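Local coordinates for protein integrase (Bovine immunodeficiency virus, PDB 3KKS) that probably inserts the viral DNA copy into host DNA as the catalytic core domain of a retroviral integrase with an RNase H-like fold, at residues T10-K14 / L106-Q110; L27-Q31 / Q47-Y52. All coordinates share one frame; numbering follows the deposited sequence.

Contact 1 of 2, residues T10-K14 / L106-Q110; sequences THWNK and LAAYQ
W12 lays one face of its indole over L106 while its edge from NE1 to CZ2 meets the amide end of Q110, so a single flat side chain carries most of the contact between 10-14 and 106-110. Its CB points toward the helix, and with CG anti to the backbone N (chi1 176°) the indole reaches across to L106. L106 CB sits 3.8 Å from the centroid of the six-membered ring and only 14° off its normal, a CH-pi contact over the face. The leucine runs past the indole in the opposing direction; its CD2 therefore lies farther along, 4.0 Å from W12 CD2 and beneath the junction of the two rings. At the far corner, W12 CH2 is 3.5 Å from A107 N, an oblique approach to the helix backbone, and it also touches A107 CB at 3.8 Å.

Q110 comes to the rim of the indole. Beyond CG its chain is extended, and its amide plane is turned 51° from the ring. W12 NE1 is 3.3 Å from the atom modelled as Q110 NE2, but that amide is probably turned over; in the reversed setting the pair may be a hydrogen bond. N13 approaches the same amide from the loop, and on its way places CG 4.3 Å above the indole plane, toward the rim of the face opposite L106. The tryptophan is thus bordered on one face by leucine and on the other by its sequence neighbour.

The contact lies at the surface, where strand 4-12 runs out and helix 89-109 nears its end. L106 also packs on I17 of strand 15-22 and on A123 of helix 116-129, and W12 reaches I17 and V116, joining the sheet to both helices.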
ATOM      1  N   THR A  10      -2.384   4.869   8.454  1.00 33.21           N
ATOM      2  CA  THR A  10      -1.891   4.436   9.745  1.00 34.11           C
ATOM      3  C   THR A  10      -1.122   5.577  10.360  1.00 34.46           C
ATOM      4  O   THR A  10      -0.907   6.610   9.732  1.00 34.28           O
ATOM      5  CB  THR A  10      -0.942   3.237   9.632  1.00 34.52           C
ATOM      6  OG1 THR A  10       0.233   3.628   8.911  1.00 34.62           O
ATOM      7  CG2 THR A  10      -1.618   2.094   8.911  1.00 36.62           C
ATOM      8  N   HIS A  11      -0.704   5.374  11.597  1.00 34.65           N
ATOM      9  CA  HIS A  11       0.058   6.374  12.308  1.00 36.54           C
ATOM     10  C   HIS A  11       1.317   5.768  12.866  1.00 37.11           C
ATOM     11  O   HIS A  11       1.342   4.641  13.345  1.00 37.37           O
ATOM     12  CB  HIS A  11      -0.755   6.957  13.460  1.00 37.69           C
ATOM     13  CG  HIS A  11      -2.021   7.609  13.026  1.00 37.29           C
ATOM     14  ND1 HIS A  11      -2.163   8.976  12.921  1.00 40.41           N
ATOM     15  CD2 HIS A  11      -3.199   7.075  12.612  1.00 38.39           C
ATOM     16  CE1 HIS A  11      -3.365   9.256  12.457  1.00 38.73           C
ATOM     17  NE2 HIS A  11      -4.013   8.124  12.261  1.00 39.00           N
ATOM     18  N   TRP A  12       2.364   6.563  12.787  1.00 36.56           N
ATOM     19  CA  TRP A  12       3.676   6.229  13.291  1.00 36.95           C
ATOM     20  C   TRP A  12       4.038   7.537  13.976  1.00 37.47           C
ATOM     21  O   TRP A  12       4.421   8.490  13.313  1.00 37.04           O
ATOM     22  CB  TRP A  12       4.604   5.955  12.132  1.00 34.67           C
ATOM     23  CG  TRP A  12       5.960   5.708  12.607  1.00 32.84           C
ATOM     24  CD1 TRP A  12       7.041   6.504  12.452  1.00 31.87           C
ATOM     25  CD2 TRP A  12       6.389   4.550  13.300  1.00 32.06           C
ATOM     26  NE1 TRP A  12       8.142   5.903  13.003  1.00 31.41           N
ATOM     27  CE2 TRP A  12       7.769   4.698  13.530  1.00 31.61           C
ATOM     28  CE3 TRP A  12       5.741   3.389  13.744  1.00 31.51           C
ATOM     29  CZ2 TRP A  12       8.522   3.726  14.195  1.00 33.21           C
ATOM     30  CZ3 TRP A  12       6.494   2.407  14.413  1.00 31.57           C
ATOM     31  CH2 TRP A  12       7.873   2.587  14.625  1.00 31.59           C
ATOM     32  N   ASN A  13       3.862   7.586  15.294  1.00 38.98           N
ATOM     33  CA  ASN A  13       4.075   8.804  16.070  1.00 38.92           C
ATOM     34  C   ASN A  13       3.115   9.838  15.529  1.00 38.55           C
ATOM     35  O   ASN A  13       1.976   9.512  15.241  1.00 39.57           O
ATOM     36  CB  ASN A  13       5.511   9.270  15.960  1.00 41.12           C
ATOM     37  CG  ASN A  13       6.456   8.195  16.347  1.00 43.99           C
ATOM     38  OD1 ASN A  13       6.165   7.413  17.253  1.00 44.89           O
ATOM     39  ND2 ASN A  13       7.592   8.121  15.666  1.00 43.63           N
ATOM     40  N   LYS A  14       3.565  11.070  15.342  1.00 38.31           N
ATOM     41  CA  LYS A  14       2.661  12.099  14.829  1.00 39.20           C
ATOM     42  C   LYS A  14       2.450  12.058  13.331  1.00 39.06           C
ATOM     43  O   LYS A  14       1.537  12.685  12.803  1.00 39.57           O
ATOM     44  CB  LYS A  14       3.150  13.486  15.227  1.00 38.90           C
ATOM     45  N   LEU A 106      10.217   0.350  10.326  1.00 22.20           N
ATOM     46  CA  LEU A 106      10.174   1.763  10.674  1.00 24.37           C
ATOM     47  C   LEU A 106      10.893   1.960  12.002  1.00 25.27           C
ATOM     48  O   LEU A 106      11.722   2.857  12.146  1.00 26.23           O
ATOM     49  CB  LEU A 106       8.717   2.222  10.782  1.00 24.55           C
ATOM     50  CG  LEU A 106       8.200   3.384   9.917  1.00 26.71           C
ATOM     51  CD1 LEU A 106       9.020   3.533   8.647  1.00 26.91           C
ATOM     52  CD2 LEU A 106       6.738   3.150   9.585  1.00 26.06           C
ATOM     53  N   ALA A 107      10.589   1.110  12.973  1.00 26.74           N
ATOM     54  CA  ALA A 107      11.233   1.219  14.275  1.00 26.77           C
ATOM     55  C   ALA A 107      12.741   1.101  14.126  1.00 28.48           C
ATOM     56  O   ALA A 107      13.495   1.728  14.864  1.00 30.48           O
ATOM     57  CB  ALA A 107      10.724   0.135  15.208  1.00 26.26           C
ATOM     58  N   ALA A 108      13.189   0.300  13.170  1.00 28.71           N
ATOM     59  CA  ALA A 108      14.617   0.128  12.977  1.00 28.44           C
ATOM     60  C   ALA A 108      15.293   1.300  12.276  1.00 28.94           C
ATOM     61  O   ALA A 108      16.294   1.824  12.759  1.00 31.42           O
ATOM     62  CB  ALA A 108      14.886  -1.160  12.210  1.00 27.85           C
ATOM     63  N   TYR A 109      14.734   1.734  11.153  1.00 27.74           N
ATOM     64  CA  TYR A 109      15.348   2.802  10.380  1.00 26.75           C
ATOM     65  C   TYR A 109      15.201   4.248  10.845  1.00 26.85           C
ATOM     66  O   TYR A 109      16.025   5.084  10.489  1.00 25.78           O
ATOM     67  CB  TYR A 109      14.895   2.684   8.923  1.00 26.17           C
ATOM     68  CG  TYR A 109      15.355   1.405   8.247  1.00 28.54           C
ATOM     69  CD1 TYR A 109      16.716   1.095   8.137  1.00 29.39           C
ATOM     70  CD2 TYR A 109      14.436   0.516   7.694  1.00 26.83           C
ATOM     71  CE1 TYR A 109      17.145  -0.068   7.488  1.00 28.77           C
ATOM     72  CE2 TYR A 109      14.854  -0.649   7.048  1.00 27.18           C
ATOM     73  CZ  TYR A 109      16.206  -0.933   6.945  1.00 27.99           C
ATOM     74  OH  TYR A 109      16.617  -2.074   6.285  1.00 29.53           O
ATOM     75  N   GLN A 110      14.177   4.552  11.639  1.00 25.93           N
ATOM     76  CA  GLN A 110      13.968   5.923  12.088  1.00 27.21           C
ATOM     77  C   GLN A 110      15.187   6.506  12.800  1.00 27.05           C
ATOM     78  O   GLN A 110      15.488   7.691  12.666  1.00 26.59           O
ATOM     79  CB  GLN A 110      12.742   6.009  13.006  1.00 28.48           C
ATOM     80  CG  GLN A 110      12.838   5.173  14.267  1.00 30.86           C
ATOM     81  CD  GLN A 110      11.687   5.427  15.218  1.00 34.53           C
ATOM     82  OE1 GLN A 110      11.544   4.747  16.234  1.00 35.30           O
ATOM     83  NE2 GLN A 110      10.854   6.411  14.894  1.00 34.84           N
TER

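Contact 2 of 2, residues L27-Q31 / Q47-Y52; sequences LVEAQ and QLIQRY
Y52 OH donates a 2.8 Å hydrogen bond to E29 OE2, joining the strand to the residue that follows the last helical turn. The hydroxyl meets OE2 on its anti side, 27° out of the carboxylate plane. E29 CG lies 3.2 Å from Y52 CE2, oblique to the ring, and the bend at chi2 (-45°) turns the carboxylate toward the hydroxyl. Such a bond would be expected to stabilise the ionised carboxylate.

L27 meets the tyrosine from the opposing direction, its CD1 3.6 Å from Y52 CE1. The aliphatic start of E29 is used as well: L48 does not point straight at the strand from its CA, but its CD1 reaches E29 CB at 3.7 Å. Two residues farther along the strand from E29, Q31 and Q47 cross at about a right angle, their amide planes 68° apart. The side-chain oxygen of Q47 is engaged within its own helix: R51 NH2 donates to Q47 OE1 at 2.8 Å.

Strand 28-33 is an outer strand of the chain's sheet, and its side chains alternate. E29 and Q31 face helix 38-51, whereas V28 and A30 turn to helix 116-129 on the other side. W5 of strand 4-12 touches E29 and L48 and meets the Y52 ring, which also packs edge-to-face with Y143 of helix 139-148.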
ATOM      1  N   LEU A  27       3.561  -6.975  -2.050  1.00 22.93           N
ATOM      2  CA  LEU A  27       4.378  -5.779  -2.243  1.00 23.05           C
ATOM      3  C   LEU A  27       3.726  -4.629  -1.493  1.00 23.03           C
ATOM      4  O   LEU A  27       2.512  -4.442  -1.569  1.00 25.45           O
ATOM      5  CB  LEU A  27       4.482  -5.432  -3.735  1.00 25.20           C
ATOM      6  CG  LEU A  27       5.655  -4.559  -4.210  1.00 25.13           C
ATOM      7  CD1 LEU A  27       5.526  -4.296  -5.696  1.00 27.86           C
ATOM      8  CD2 LEU A  27       5.664  -3.249  -3.485  1.00 28.27           C
ATOM      9  N   VAL A  28       4.527  -3.850  -0.779  1.00 22.46           N
ATOM     10  CA  VAL A  28       3.985  -2.733  -0.023  1.00 22.23           C
ATOM     11  C   VAL A  28       4.384  -1.385  -0.591  1.00 23.56           C
ATOM     12  O   VAL A  28       5.522  -1.193  -1.024  1.00 24.78           O
ATOM     13  CB  VAL A  28       4.456  -2.763   1.449  1.00 21.76           C
ATOM     14  CG1 VAL A  28       3.771  -1.633   2.241  1.00 20.94           C
ATOM     15  CG2 VAL A  28       4.140  -4.114   2.071  1.00 19.69           C
ATOM     16  N   GLU A  29       3.426  -0.464  -0.590  1.00 24.16           N
ATOM     17  CA  GLU A  29       3.634   0.907  -1.038  1.00 23.55           C
ATOM     18  C   GLU A  29       3.079   1.790   0.064  1.00 23.61           C
ATOM     19  O   GLU A  29       2.009   1.509   0.606  1.00 24.03           O
ATOM     20  CB  GLU A  29       2.887   1.187  -2.329  1.00 27.66           C
ATOM     21  CG  GLU A  29       3.797   1.329  -3.518  1.00 32.61           C
ATOM     22  CD  GLU A  29       5.016   2.192  -3.225  1.00 37.31           C
ATOM     23  OE1 GLU A  29       4.856   3.315  -2.687  1.00 36.96           O
ATOM     24  OE2 GLU A  29       6.137   1.740  -3.544  1.00 39.55           O
ATOM     25  N   ALA A  30       3.801   2.845   0.412  1.00 21.42           N
ATOM     26  CA  ALA A  30       3.349   3.731   1.477  1.00 23.26           C
ATOM     27  C   ALA A  30       3.828   5.136   1.197  1.00 23.79           C
ATOM     28  O   ALA A  30       4.771   5.332   0.432  1.00 23.43           O
ATOM     29  CB  ALA A  30       3.880   3.248   2.836  1.00 19.36           C
ATOM     30  N   GLN A  31       3.190   6.109   1.833  1.00 24.64           N
ATOM     31  CA  GLN A  31       3.543   7.504   1.612  1.00 26.95           C
ATOM     32  C   GLN A  31       3.117   8.314   2.825  1.00 25.44           C
ATOM     33  O   GLN A  31       2.023   8.111   3.341  1.00 25.30           O
ATOM     34  CB  GLN A  31       2.787   8.022   0.385  1.00 29.41           C
ATOM     35  CG  GLN A  31       3.582   8.901  -0.546  1.00 39.77           C
ATOM     36  CD  GLN A  31       4.344   8.105  -1.589  1.00 43.24           C
ATOM     37  OE1 GLN A  31       5.219   7.303  -1.266  1.00 46.28           O
ATOM     38  NE2 GLN A  31       4.013   8.326  -2.853  1.00 45.44           N
ATOM     39  N   GLN A  47      -0.395   8.451  -7.560  1.00 25.73           N
ATOM     40  CA  GLN A  47       1.007   8.024  -7.505  1.00 27.27           C
ATOM     41  C   GLN A  47       1.088   6.504  -7.677  1.00 26.26           C
ATOM     42  O   GLN A  47       1.949   5.987  -8.384  1.00 24.61           O
ATOM     43  CB  GLN A  47       1.630   8.379  -6.154  1.00 29.69           C
ATOM     44  CG  GLN A  47       1.990   9.845  -5.932  1.00 35.71           C
ATOM     45  CD  GLN A  47       3.432  10.168  -6.314  1.00 37.84           C
ATOM     46  OE1 GLN A  47       4.348   9.387  -6.044  1.00 37.77           O
ATOM     47  NE2 GLN A  47       3.638  11.331  -6.927  1.00 38.04           N
ATOM     48  N   LEU A  48       0.185   5.791  -7.009  1.00 25.94           N
ATOM     49  CA  LEU A  48       0.155   4.336  -7.082  1.00 25.86           C
ATOM     50  C   LEU A  48      -0.143   3.873  -8.503  1.00 26.81           C
ATOM     51  O   LEU A  48       0.520   2.980  -9.031  1.00 25.19           O
ATOM     52  CB  LEU A  48      -0.918   3.779  -6.146  1.00 25.86           C
ATOM     53  CG  LEU A  48      -0.813   2.270  -5.908  1.00 25.76           C
ATOM     54  CD1 LEU A  48       0.412   1.975  -5.033  1.00 19.37           C
ATOM     55  CD2 LEU A  48      -2.072   1.766  -5.236  1.00 24.40           C
ATOM     56  N   ILE A  49      -1.148   4.492  -9.112  1.00 26.55           N
ATOM     57  CA  ILE A  49      -1.559   4.149 -10.467  1.00 31.03           C
ATOM     58  C   ILE A  49      -0.465   4.555 -11.456  1.00 30.56           C
ATOM     59  O   ILE A  49      -0.345   3.985 -12.534  1.00 33.24           O
ATOM     60  CB  ILE A  49      -2.921   4.844 -10.797  1.00 33.35           C
ATOM     61  CG1 ILE A  49      -3.870   3.842 -11.447  1.00 34.72           C
ATOM     62  CG2 ILE A  49      -2.709   6.079 -11.676  1.00 34.69           C
ATOM     63  CD1 ILE A  49      -3.402   3.326 -12.787  1.00 38.75           C
ATOM     64  N   GLN A  50       0.350   5.522 -11.051  1.00 32.09           N
ATOM     65  CA  GLN A  50       1.465   6.027 -11.856  1.00 32.31           C
ATOM     66  C   GLN A  50       2.602   5.008 -11.918  1.00 32.41           C
ATOM     67  O   GLN A  50       3.177   4.756 -12.977  1.00 33.00           O
ATOM     68  CB  GLN A  50       1.989   7.328 -11.225  1.00 32.71           C
ATOM     69  CG  GLN A  50       3.400   7.770 -11.634  1.00 32.05           C
ATOM     70  CD  GLN A  50       4.009   8.778 -10.647  1.00 36.71           C
ATOM     71  OE1 GLN A  50       3.340   9.720 -10.192  1.00 35.96           O
ATOM     72  NE2 GLN A  50       5.282   8.585 -10.316  1.00 37.54           N
ATOM     73  N   ARG A  51       2.916   4.425 -10.766  1.00 31.30           N
ATOM     74  CA  ARG A  51       4.003   3.463 -10.646  1.00 30.46           C
ATOM     75  C   ARG A  51       3.645   1.995 -10.882  1.00 28.56           C
ATOM     76  O   ARG A  51       4.450   1.233 -11.405  1.00 28.32           O
ATOM     77  CB  ARG A  51       4.634   3.600  -9.259  1.00 33.72           C
ATOM     78  CG  ARG A  51       4.957   5.040  -8.876  1.00 38.82           C
ATOM     79  CD  ARG A  51       5.495   5.155  -7.448  1.00 42.75           C
ATOM     80  NE  ARG A  51       5.738   6.548  -7.065  1.00 47.31           N
ATOM     81  CZ  ARG A  51       6.529   7.379  -7.735  1.00 48.97           C
ATOM     82  NH1 ARG A  51       7.161   6.960  -8.823  1.00 51.81           N
ATOM     83  NH2 ARG A  51       6.686   8.632  -7.327  1.00 52.89           N
ATOM     84  N   TYR A  52       2.437   1.598 -10.512  1.00 25.42           N
ATOM     85  CA  TYR A  52       2.039   0.206 -10.642  1.00 23.61           C
ATOM     86  C   TYR A  52       0.750   0.009 -11.427  1.00 23.75           C
ATOM     87  O   TYR A  52       0.134   0.957 -11.904  1.00 22.04           O
ATOM     88  CB  TYR A  52       1.835  -0.381  -9.243  1.00 24.69           C
ATOM     89  CG  TYR A  52       3.029  -0.246  -8.323  1.00 24.97           C
ATOM     90  CD1 TYR A  52       4.005  -1.238  -8.270  1.00 24.00           C
ATOM     91  CD2 TYR A  52       3.173   0.863  -7.490  1.00 22.23           C
ATOM     92  CE1 TYR A  52       5.091  -1.140  -7.412  1.00 22.92           C
ATOM     93  CE2 TYR A  52       4.259   0.972  -6.626  1.00 23.17           C
ATOM     94  CZ  TYR A  52       5.212  -0.035  -6.593  1.00 23.58           C
ATOM     95  OH  TYR A  52       6.288   0.047  -5.746  1.00 25.49           O
TER

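Both contacts rest on the same mixed sheet but on its two faces: contact 1 sets the end of strand 4-12 against helix 89-109, beside helix 116-129, and contact 2 sets strand 28-33 against helix 38-51. Their centres are 19 Å apart and their nearest atoms about 7 Å, without touching. In sequence contact 2 is nested within the loop that contact 1 closes. Together they describe the helix-sheet-helix layering of the RNase H-like fold. In related retroviral integrases the first and third acidic residues of the catalytic triad lie on the elements equivalent to strand 4-12 and helix 89-109, the pair that contact 1 joins near their C-terminal ends.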